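Local coordinates for Ras-associated and pleckstrin homology domains-containing protein 1 (PDB 4GN1), which mediates localized membrane signals, is implicated in regulating lamellipodial dynamics, targets EVL and VASP to the leading edge and negatively regulates cell adhesion, at residues A[6-11]-A[18-23]; A[26-31]-A[66-71]; A[72-77]-A[207-212]. All coordinates share one frame; numbering follows the deposited sequence.

Contact 1: residues A[6-11]-A[18-23]; sequences LVIRVH and KTMMVD
The first beta hairpin of the Ras-associating domain, which has a ubiquitin-like fold, pairs Leu6 with Val22, Ile8 with Met20 and Val10 with Lys18. The strands are antiparallel, and each of these pairs is joined by two backbone hydrogen bonds. Val22 N to Leu6 O is short at 2.6 Å and almost straight, 178° at the hydrogen. In the non-hydrogen-bonded pairs, CA-H groups approach carbonyl oxygens instead. Thr19 CA lies 3.2 Å from Ile8 O.

Ile8 is central on the face that also bears Leu6, Val10, Met20 and Val22. Its CG1 sits between the backbone N and the carbonyl carbon (chi1 63°). There it runs alongside Met20, with CG1 3.9 Å from Met20 CG, and both side chains point the same way. Ile8 CD1 reaches Val22 CG1 at 3.9 Å, and these two side chains cross at about a right angle. Val22 CG2 is close to Leu6 O, at 3.2 Å.

The other face bears Val7, Arg9, Thr19 and Met21, all exposed. Val7 CG1 rests on Thr19 CB at 3.6 Å. The Arg9 chain leads away, and its NH1 bonds to Ser17 OG.

Strand 83-87 continues the sheet beside 6-11, through backbone bonds of His11 to Leu83 and Phe85. Helix 28-39 covers Met20 and Val22 with Leu35 and Val31. Helix 68-72 packs Leu72 against Leu6 and Ile8.

Contact 2: residues A[26-31]-A[66-71]; sequences QTVRQV and ENLVEN
Leu68 CG is anti to the backbone N (chi1 -176°), as is Val31 CG1, and Leu68 CD2 rests against both methyls of Val31. Leu68 CD2 lies 4.0 Å from Val31 CG2, with the two side chains at about a right angle. Thr27 is turned differently: chi1 65° puts OG1 between the backbone N and the carbonyl carbon. From there Thr27 OG1 accepts from Gln30 N at 3.0 Å. Thr27 N donates to Gln30 OE1 at 3.1 Å, which completes a capping box.

Two helices of the Ras-associating domain start side by side here, 28-39 and 68-72. The residues just before them form a single backbone bridge between Thr27 and Asn67. Val28 N donates to Glu66 O at 2.8 Å. The donor lies nearly in line with the carbonyl, but the bond is bent to 139° at the hydrogen. The bond from Leu68 N to Gln26 O is weak. A water bridges the segments: it donates to Gln26 O and accepts from Val69 N, the latter at 2.8 Å.

Asn67 caps the second helix, with OD1 accepting from Glu70 N at 2.9 Å. Its ND2 is held by Glu24 O. Asn71 ND2 reaches Glu66 OE1 at 3.2 Å from above the carboxylate plane. Glu66 OE2 turns to Glu63 N and to a salt bridge with Arg60.

The chemistry is that of paired helix starts. Capping side chains serve Gln30 N and Glu70 N, the facing segment serves Val28 N, and the water serves Val69 N. Thr27 OG1, Asn67 OD1 and the carbonyls of Gln26 and Glu66 would probably be favoured by the partial positive charge at these N-terminal ends.

Contact 3: residues A[72-77]-A[207-212]; sequences LLNWTR and HPQIQK. With MLI (malonate ion), chain E.
Asn74 OD1 touches Gln209 CG at 3.3 Å, and the amide planes of these two residues are 30° apart, while their chains cross at about a right angle. The contact joins the Ras-associating domain to the PH domain at the surface, through two facing type I beta turns, Leu72 to Trp75 in the first and His207 to Ile210 in the second. The Trp75 ring carries Leu72 CD2 over one face, offset toward the rim. At its edge, near its plane, is C1 of a malonate ion. The His207 ring has Pro208 CD over one face. Gln209 N stands in the ring plane at the edge and donates to His207 ND1 at 2.8 Å.

No direct hydrogen bond joins the two segments. Packing, the malonate and a water do the joining. Gln211 CG lies against the backbone of the first turn, 3.3 Å from Asn74 O.

Asn74 runs alongside Pro208, pointing the same way, with ND2 3.5 Å from Pro208 CB. That same ND2 donates to malonate O6 at 2.7 Å in a nearly straight bond. Gln211 bends at chi2 (-68°), which brings NE2 back to Pro208 O at 3.2 Å, with that oxygen in the plane of the Gln211 amide. NE2 also makes a weak bond to malonate O9. Tyr186, Lys206, Asn184 and Arg60 complete the site. The ion probably comes from the crystallisation liquor.

Outside the two loops, Trp75 NE1 bonds to Glu51 and Gln211 OE1 to Asn81. The side chains of Thr76 and Gln211 slide past each other in opposite directions. One water donates to Gln211 OE1 and accepts from Thr76 N, the latter at 2.8 Å.

From the N terminus, contact 1 closes first, as a hairpin across a six-residue connection. Contact 2 follows in series and closes a loop of 34 residues, which brings the start of helix 68-72 back to the start of helix 28-39. Contact 3 opens directly after residue 71 and spans 129 residues, linking the Ras-associating domain to the PH domain. None of the three nests in or crosses another. Contacts 1 and 2 share a packed layer, where Val22 meets Val69, and Ile8 meets Leu68. Segment 72-77 begins with Leu72, the last residue of helix 68-72, which lies against the hairpin and is not part of the domain contact itself.

Contact 1: residues A[6-11]-A[18-23]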
loop_
_atom_site.group_PDB
_atom_site.type_symbol
_atom_site.label_atom_id
_atom_site.label_comp_id
_atom_site.label_asym_id
_atom_site.label_seq_id
_atom_site.Cartn_x
_atom_site.Cartn_y
_atom_site.Cartn_z
ATOM N N LEU A 6 5.385 -12.658 -21.637
ATOM C CA LEU A 6 4.460 -11.541 -21.886
ATOM C C LEU A 6 5.187 -10.204 -22.016
ATOM O O LEU A 6 6.003 -9.849 -21.168
ATOM C CB LEU A 6 3.383 -11.447 -20.794
ATOM C CG LEU A 6 2.454 -10.222 -20.838
ATOM C CD1 LEU A 6 1.298 -10.373 -21.816
ATOM C CD2 LEU A 6 1.907 -9.963 -19.444
ATOM N N VAL A 7 4.867 -9.469 -23.081
ATOM C CA VAL A 7 5.335 -8.107 -23.271
ATOM C C VAL A 7 4.378 -7.115 -22.610
ATOM O O VAL A 7 3.219 -7.012 -22.983
ATOM C CB VAL A 7 5.549 -7.766 -24.757
ATOM C CG1 VAL A 7 6.344 -6.473 -24.890
ATOM C CG2 VAL A 7 6.297 -8.890 -25.471
ATOM N N ILE A 8 4.877 -6.422 -21.588
ATOM C CA ILE A 8 4.134 -5.364 -20.916
ATOM C C ILE A 8 4.581 -3.993 -21.422
ATOM O O ILE A 8 5.670 -3.853 -21.976
ATOM C CB ILE A 8 4.309 -5.437 -19.380
ATOM C CG1 ILE A 8 5.772 -5.219 -18.989
ATOM C CG2 ILE A 8 3.835 -6.788 -18.878
ATOM C CD1 ILE A 8 5.990 -4.985 -17.515
ATOM N N ARG A 9 3.722 -2.998 -21.246
ATOM C CA ARG A 9 4.073 -1.613 -21.536
ATOM C C ARG A 9 4.151 -0.869 -20.225
ATOM O O ARG A 9 3.232 -0.938 -19.419
ATOM C CB ARG A 9 3.042 -0.940 -22.446
ATOM C CG ARG A 9 3.496 0.392 -23.017
ATOM C CD ARG A 9 2.683 0.769 -24.247
ATOM N NE ARG A 9 1.362 1.305 -23.915
ATOM C CZ ARG A 9 1.084 2.610 -23.805
ATOM N NH1 ARG A 9 2.045 3.522 -24.007
ATOM N NH2 ARG A 9 -0.160 3.014 -23.508
ATOM N N VAL A 10 5.254 -0.153 -20.040
ATOM C CA VAL A 10 5.546 0.538 -18.789
ATOM C C VAL A 10 5.737 2.022 -19.055
ATOM O O VAL A 10 6.515 2.398 -19.943
ATOM C CB VAL A 10 6.832 -0.009 -18.105
ATOM C CG1 VAL A 10 7.051 0.666 -16.773
ATOM C CG2 VAL A 10 6.740 -1.501 -17.870
ATOM N N HIS A 11 5.042 2.852 -18.279
ATOM C CA HIS A 11 5.262 4.305 -18.306
ATOM C C HIS A 11 6.386 4.736 -17.426
ATOM O O HIS A 11 6.427 4.408 -16.240
ATOM C CB HIS A 11 3.982 5.068 -18.007
ATOM C CG HIS A 11 2.892 4.792 -19.010
ATOM N ND1 HIS A 11 2.167 3.643 -19.002
ATOM C CD2 HIS A 11 2.463 5.519 -20.108
ATOM C CE1 HIS A 11 1.302 3.657 -20.030
ATOM N NE2 HIS A 11 1.482 4.808 -20.706
ATOM N N LYS A 18 7.778 2.301 -22.486
ATOM C CA LYS A 18 8.668 1.294 -23.056
ATOM C C LYS A 18 8.026 -0.062 -22.934
ATOM O O LYS A 18 7.302 -0.311 -21.979
ATOM C CB LYS A 18 10.030 1.293 -22.347
ATOM C CG LYS A 18 11.010 2.314 -22.927
ATOM C CD LYS A 18 12.176 2.598 -21.978
ATOM C CE LYS A 18 13.048 3.764 -22.450
ATOM N NZ LYS A 18 14.016 4.164 -21.378
ATOM N N THR A 19 8.265 -0.944 -23.902
ATOM C CA THR A 19 7.814 -2.321 -23.719
ATOM C C THR A 19 8.945 -3.158 -23.187
ATOM O O THR A 19 10.098 -2.801 -23.325
ATOM C CB THR A 19 7.297 -2.968 -25.007
ATOM O OG1 THR A 19 8.309 -2.876 -26.023
ATOM C CG2 THR A 19 6.012 -2.303 -25.452
ATOM N N MET A 20 8.605 -4.277 -22.574
ATOM C CA MET A 20 9.618 -5.211 -22.149
ATOM C C MET A 20 8.973 -6.546 -21.878
ATOM O O MET A 20 7.813 -6.614 -21.448
ATOM C CB MET A 20 10.349 -4.685 -20.906
ATOM C CG MET A 20 9.583 -4.779 -19.600
ATOM S SD MET A 20 10.719 -4.891 -18.210
ATOM C CE MET A 20 12.334 -5.169 -18.983
ATOM N N MET A 21 9.709 -7.609 -22.143
ATOM C CA MET A 21 9.186 -8.939 -21.933
ATOM C C MET A 21 9.355 -9.393 -20.477
ATOM O O MET A 21 10.411 -9.245 -19.897
ATOM C CB MET A 21 9.856 -9.918 -22.901
ATOM C CG MET A 21 9.196 -11.285 -22.942
ATOM S SD MET A 21 10.053 -12.395 -24.062
ATOM C CE MET A 21 11.603 -12.660 -23.177
ATOM N N VAL A 22 8.297 -9.947 -19.902
ATOM C CA VAL A 22 8.350 -10.584 -18.581
ATOM C C VAL A 22 7.888 -12.035 -18.761
ATOM O O VAL A 22 7.328 -12.368 -19.792
ATOM C CB VAL A 22 7.445 -9.856 -17.562
ATOM C CG1 VAL A 22 7.857 -8.397 -17.423
ATOM C CG2 VAL A 22 5.974 -9.958 -17.971
ATOM N N ASP A 23 8.144 -12.909 -17.795
ATOM C CA ASP A 23 7.595 -14.245 -17.861
ATOM C C ASP A 23 6.768 -14.562 -16.610
ATOM O O ASP A 23 6.819 -13.831 -15.617
ATOM C CB ASP A 23 8.695 -15.291 -18.094
ATOM C CG ASP A 23 9.546 -15.547 -16.856
ATOM O OD1 ASP A 23 9.013 -15.648 -15.732
ATOM O OD2 ASP A 23 10.771 -15.652 -17.006
#

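Contact 2: residues A[26-31]-A[66-71]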
loop_
_atom_site.group_PDB
_atom_site.type_symbol
_atom_site.label_atom_id
_atom_site.label_comp_id
_atom_site.label_asym_id
_atom_site.label_seq_id
_atom_site.Cartn_x
_atom_site.Cartn_y
_atom_site.Cartn_z
ATOM N N GLN A 26 8.166 -14.491 -12.830
ATOM C CA GLN A 26 8.966 -13.400 -12.298
ATOM C C GLN A 26 8.258 -12.652 -11.201
ATOM O O GLN A 26 7.052 -12.435 -11.265
ATOM C CB GLN A 26 9.386 -12.433 -13.406
ATOM C CG GLN A 26 10.530 -12.968 -14.258
ATOM C CD GLN A 26 10.882 -12.042 -15.405
ATOM O OE1 GLN A 26 10.003 -11.483 -16.048
ATOM N NE2 GLN A 26 12.160 -11.875 -15.656
ATOM N N THR A 27 9.022 -12.267 -10.190
ATOM C CA THR A 27 8.553 -11.333 -9.186
ATOM C C THR A 27 8.736 -9.905 -9.740
ATOM O O THR A 27 9.496 -9.677 -10.691
ATOM C CB THR A 27 9.426 -11.421 -7.930
ATOM O OG1 THR A 27 10.724 -10.977 -8.293
ATOM C CG2 THR A 27 9.518 -12.867 -7.377
ATOM N N VAL A 28 8.078 -8.943 -9.092
ATOM C CA VAL A 28 8.223 -7.513 -9.406
ATOM C C VAL A 28 9.687 -7.085 -9.267
ATOM O O VAL A 28 10.208 -6.317 -10.090
ATOM C CB VAL A 28 7.260 -6.653 -8.536
ATOM C CG1 VAL A 28 7.624 -5.171 -8.582
ATOM C CG2 VAL A 28 5.822 -6.825 -9.010
ATOM N N ARG A 29 10.338 -7.607 -8.231
ATOM C CA ARG A 29 11.773 -7.404 -7.991
ATOM C C ARG A 29 12.570 -7.748 -9.229
ATOM O O ARG A 29 13.341 -6.930 -9.713
ATOM C CB ARG A 29 12.255 -8.234 -6.780
ATOM C CG ARG A 29 13.771 -8.418 -6.639
ATOM C CD ARG A 29 14.561 -7.104 -6.725
ATOM N NE ARG A 29 13.996 -6.056 -5.872
ATOM C CZ ARG A 29 14.116 -4.748 -6.092
ATOM N NH1 ARG A 29 14.787 -4.306 -7.138
ATOM N NH2 ARG A 29 13.553 -3.864 -5.257
ATOM N N GLN A 30 12.377 -8.941 -9.758
ATOM C CA GLN A 30 13.058 -9.334 -10.991
ATOM C C GLN A 30 12.766 -8.439 -12.190
ATOM O O GLN A 30 13.653 -8.177 -12.985
ATOM C CB GLN A 30 12.732 -10.778 -11.345
ATOM C CG GLN A 30 13.515 -11.776 -10.515
ATOM C CD GLN A 30 13.002 -13.179 -10.669
ATOM O OE1 GLN A 30 11.865 -13.503 -10.281
ATOM N NE2 GLN A 30 13.842 -14.035 -11.223
ATOM N N VAL A 31 11.518 -8.008 -12.321
ATOM C CA VAL A 31 11.096 -7.120 -13.387
ATOM C C VAL A 31 11.720 -5.752 -13.218
ATOM O O VAL A 31 12.234 -5.194 -14.177
ATOM C CB VAL A 31 9.555 -7.016 -13.417
ATOM C CG1 VAL A 31 9.081 -5.812 -14.220
ATOM C CG2 VAL A 31 8.959 -8.341 -13.907
ATOM N N GLU A 66 5.902 -9.940 -5.365
ATOM C CA GLU A 66 4.647 -10.330 -5.994
ATOM C C GLU A 66 4.909 -10.791 -7.411
ATOM O O GLU A 66 5.755 -10.205 -8.121
ATOM C CB GLU A 66 3.642 -9.165 -6.013
ATOM C CG GLU A 66 3.129 -8.784 -4.640
ATOM C CD GLU A 66 1.942 -7.848 -4.703
ATOM O OE1 GLU A 66 0.808 -8.333 -5.027
ATOM O OE2 GLU A 66 2.140 -6.647 -4.398
ATOM N N ASN A 67 4.183 -11.833 -7.806
ATOM C CA ASN A 67 4.212 -12.305 -9.167
ATOM C C ASN A 67 3.473 -11.258 -10.022
ATOM O O ASN A 67 2.285 -10.978 -9.818
ATOM C CB ASN A 67 3.580 -13.698 -9.229
ATOM C CG ASN A 67 3.752 -14.375 -10.581
ATOM O OD1 ASN A 67 3.118 -13.996 -11.569
ATOM N ND2 ASN A 67 4.583 -15.385 -10.629
ATOM N N LEU A 68 4.197 -10.623 -10.940
ATOM C CA LEU A 68 3.594 -9.598 -11.784
ATOM C C LEU A 68 2.467 -10.133 -12.675
ATOM O O LEU A 68 1.341 -9.591 -12.689
ATOM C CB LEU A 68 4.652 -8.879 -12.634
ATOM C CG LEU A 68 4.111 -7.715 -13.494
ATOM C CD1 LEU A 68 3.312 -6.713 -12.633
ATOM C CD2 LEU A 68 5.226 -7.028 -14.282
ATOM N N VAL A 69 2.772 -11.207 -13.397
ATOM C CA VAL A 69 1.852 -11.741 -14.370
ATOM C C VAL A 69 0.554 -12.088 -13.690
ATOM O O VAL A 69 -0.501 -11.742 -14.199
ATOM C CB VAL A 69 2.424 -12.942 -15.170
ATOM C CG1 VAL A 69 1.325 -13.663 -15.952
ATOM C CG2 VAL A 69 3.468 -12.452 -16.141
ATOM N N GLU A 70 0.635 -12.742 -12.538
ATOM C CA GLU A 70 -0.555 -13.113 -11.763
ATOM C C GLU A 70 -1.414 -11.922 -11.376
ATOM O O GLU A 70 -2.638 -12.011 -11.369
ATOM C CB GLU A 70 -0.159 -13.967 -10.554
ATOM C CG GLU A 70 -0.964 -13.827 -9.266
ATOM C CD GLU A 70 -0.241 -14.532 -8.111
ATOM O OE1 GLU A 70 -0.053 -13.960 -7.026
ATOM O OE2 GLU A 70 0.222 -15.663 -8.314
ATOM N N ASN A 71 -0.785 -10.798 -11.076
ATOM C CA ASN A 71 -1.558 -9.633 -10.745
ATOM C C ASN A 71 -2.247 -9.042 -11.965
ATOM O O ASN A 71 -3.393 -8.572 -11.881
ATOM C CB ASN A 71 -0.686 -8.628 -10.028
ATOM C CG ASN A 71 -0.564 -8.953 -8.553
ATOM O OD1 ASN A 71 -1.546 -8.924 -7.824
ATOM N ND2 ASN A 71 0.623 -9.288 -8.114
HETATM O O HOH W 1 5.408 -12.234 -13.555
#

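Contact 3: residues A[72-77]-A[207-212]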
loop_
_atom_site.group_PDB
_atom_site.type_symbol
_atom_site.label_atom_id
_atom_site.label_comp_id
_atom_site.label_asym_id
_atom_site.label_seq_id
_atom_site.Cartn_x
_atom_site.Cartn_y
_atom_site.Cartn_z
ATOM N N LEU A 72 -1.559 -9.118 -13.103
ATOM C CA LEU A 72 -2.043 -8.538 -14.332
ATOM C C LEU A 72 -3.257 -9.285 -14.855
ATOM O O LEU A 72 -4.125 -8.663 -15.466
ATOM C CB LEU A 72 -0.954 -8.498 -15.403
ATOM C CG LEU A 72 0.257 -7.571 -15.283
ATOM C CD1 LEU A 72 0.995 -7.579 -16.615
ATOM C CD2 LEU A 72 -0.087 -6.136 -14.884
ATOM N N LEU A 73 -3.321 -10.595 -14.622
ATOM C CA LEU A 73 -4.496 -11.380 -14.990
ATOM C C LEU A 73 -5.784 -10.889 -14.298
ATOM O O LEU A 73 -6.873 -11.127 -14.804
ATOM C CB LEU A 73 -4.289 -12.875 -14.721
ATOM C CG LEU A 73 -3.174 -13.548 -15.509
ATOM C CD1 LEU A 73 -3.029 -15.017 -15.153
ATOM C CD2 LEU A 73 -3.362 -13.369 -17.005
ATOM N N ASN A 74 -5.656 -10.206 -13.161
ATOM C CA ASN A 74 -6.787 -9.524 -12.564
ATOM C C ASN A 74 -7.363 -8.361 -13.361
ATOM O O ASN A 74 -8.439 -7.892 -13.070
ATOM C CB ASN A 74 -6.430 -9.047 -11.174
ATOM C CG ASN A 74 -6.261 -10.185 -10.220
ATOM O OD1 ASN A 74 -6.934 -11.207 -10.331
ATOM N ND2 ASN A 74 -5.362 -10.027 -9.279
ATOM N N TRP A 75 -6.658 -7.890 -14.365
ATOM C CA TRP A 75 -7.131 -6.739 -15.121
ATOM C C TRP A 75 -8.253 -7.155 -16.026
ATOM O O TRP A 75 -8.319 -8.319 -16.417
ATOM C CB TRP A 75 -5.975 -6.162 -15.926
ATOM C CG TRP A 75 -4.945 -5.401 -15.107
ATOM C CD1 TRP A 75 -4.748 -5.418 -13.719
ATOM C CD2 TRP A 75 -3.890 -4.494 -15.632
ATOM N NE1 TRP A 75 -3.701 -4.596 -13.366
ATOM C CE2 TRP A 75 -3.140 -4.019 -14.463
ATOM C CE3 TRP A 75 -3.522 -4.047 -16.906
ATOM C CZ2 TRP A 75 -2.094 -3.125 -14.581
ATOM C CZ3 TRP A 75 -2.454 -3.156 -17.018
ATOM C CH2 TRP A 75 -1.756 -2.702 -15.873
ATOM N N THR A 76 -9.158 -6.247 -16.377
ATOM C CA THR A 76 -10.167 -6.613 -17.389
ATOM C C THR A 76 -9.514 -6.690 -18.780
ATOM O O THR A 76 -8.436 -6.115 -19.019
ATOM C CB THR A 76 -11.406 -5.684 -17.401
ATOM O OG1 THR A 76 -11.002 -4.330 -17.594
ATOM C CG2 THR A 76 -12.159 -5.796 -16.114
ATOM N N ARG A 77 -10.160 -7.421 -19.684
ATOM C CA ARG A 77 -9.699 -7.507 -21.083
ATOM C C ARG A 77 -9.362 -6.117 -21.672
ATOM O O ARG A 77 -8.309 -5.923 -22.297
ATOM C CB ARG A 77 -10.751 -8.244 -21.942
ATOM C CG ARG A 77 -11.194 -9.577 -21.338
ATOM C CD ARG A 77 -11.918 -10.504 -22.318
ATOM N NE ARG A 77 -11.650 -11.929 -22.033
ATOM C CZ ARG A 77 -12.206 -12.647 -21.051
ATOM N NH1 ARG A 77 -13.088 -12.094 -20.214
ATOM N NH2 ARG A 77 -11.884 -13.930 -20.904
ATOM N N HIS A 207 -10.472 -5.982 -2.944
ATOM C CA HIS A 207 -10.037 -7.223 -3.550
ATOM C C HIS A 207 -9.309 -6.948 -4.850
ATOM O O HIS A 207 -9.743 -6.107 -5.640
ATOM C CB HIS A 207 -11.248 -8.126 -3.791
ATOM C CG HIS A 207 -10.888 -9.544 -4.152
ATOM N ND1 HIS A 207 -10.331 -9.875 -5.339
ATOM C CD2 HIS A 207 -11.017 -10.727 -3.436
ATOM C CE1 HIS A 207 -10.103 -11.198 -5.372
ATOM N NE2 HIS A 207 -10.533 -11.717 -4.209
ATOM N N PRO A 208 -8.190 -7.657 -5.087
ATOM C CA PRO A 208 -7.455 -7.513 -6.340
ATOM C C PRO A 208 -8.338 -7.655 -7.587
ATOM O O PRO A 208 -8.080 -6.990 -8.580
ATOM C CB PRO A 208 -6.419 -8.662 -6.285
ATOM C CG PRO A 208 -6.224 -8.934 -4.840
ATOM C CD PRO A 208 -7.548 -8.627 -4.169
ATOM N N GLN A 209 -9.368 -8.504 -7.539
ATOM C CA GLN A 209 -10.184 -8.813 -8.728
ATOM C C GLN A 209 -11.246 -7.784 -9.110
ATOM O O GLN A 209 -11.768 -7.831 -10.221
ATOM C CB GLN A 209 -10.821 -10.208 -8.615
ATOM C CG GLN A 209 -9.771 -11.313 -8.648
ATOM C CD GLN A 209 -10.337 -12.696 -8.867
ATOM O OE1 GLN A 209 -10.487 -13.459 -7.926
ATOM N NE2 GLN A 209 -10.642 -13.033 -10.116
ATOM N N ILE A 210 -11.581 -6.878 -8.196
ATOM C CA ILE A 210 -12.549 -5.833 -8.493
ATOM C C ILE A 210 -11.856 -4.711 -9.263
ATOM O O ILE A 210 -10.805 -4.221 -8.860
ATOM C CB ILE A 210 -13.219 -5.319 -7.216
ATOM C CG1 ILE A 210 -14.203 -6.366 -6.716
ATOM C CG2 ILE A 210 -13.887 -3.982 -7.454
ATOM C CD1 ILE A 210 -14.686 -6.133 -5.302
ATOM N N GLN A 211 -12.452 -4.327 -10.387
ATOM C CA GLN A 211 -11.802 -3.433 -11.336
ATOM C C GLN A 211 -12.680 -2.249 -11.725
ATOM O O GLN A 211 -12.240 -1.384 -12.468
ATOM C CB GLN A 211 -11.369 -4.210 -12.589
ATOM C CG GLN A 211 -10.229 -5.194 -12.351
ATOM C CD GLN A 211 -8.917 -4.489 -12.042
ATOM O OE1 GLN A 211 -8.508 -3.568 -12.766
ATOM N NE2 GLN A 211 -8.266 -4.895 -10.946
ATOM N N LYS A 212 -13.912 -2.217 -11.230
ATOM C CA LYS A 212 -14.834 -1.106 -11.480
ATOM C C LYS A 212 -15.648 -0.813 -10.221
ATOM O O LYS A 212 -15.355 -1.368 -9.156
ATOM C CB LYS A 212 -15.751 -1.386 -12.689
ATOM C CG LYS A 212 -16.506 -2.695 -12.612
ATOM C CD LYS A 212 -17.570 -2.826 -13.690
ATOM C CE LYS A 212 -18.417 -4.078 -13.439
ATOM N NZ LYS A 212 -19.823 -3.951 -13.931
HETATM C C1 MLI E . -4.678 -5.730 -9.459
HETATM C C2 MLI E . -3.558 -6.651 -8.971
HETATM C C3 MLI E . -5.224 -4.879 -8.309
HETATM O O6 MLI E . -3.738 -7.878 -9.038
HETATM O O7 MLI E . -2.486 -6.183 -8.504
HETATM O O8 MLI E . -4.704 -4.984 -7.187
HETATM O O9 MLI E . -6.176 -4.083 -8.506
HETATM O O HOH W 2 -9.195 -3.681 -15.167
#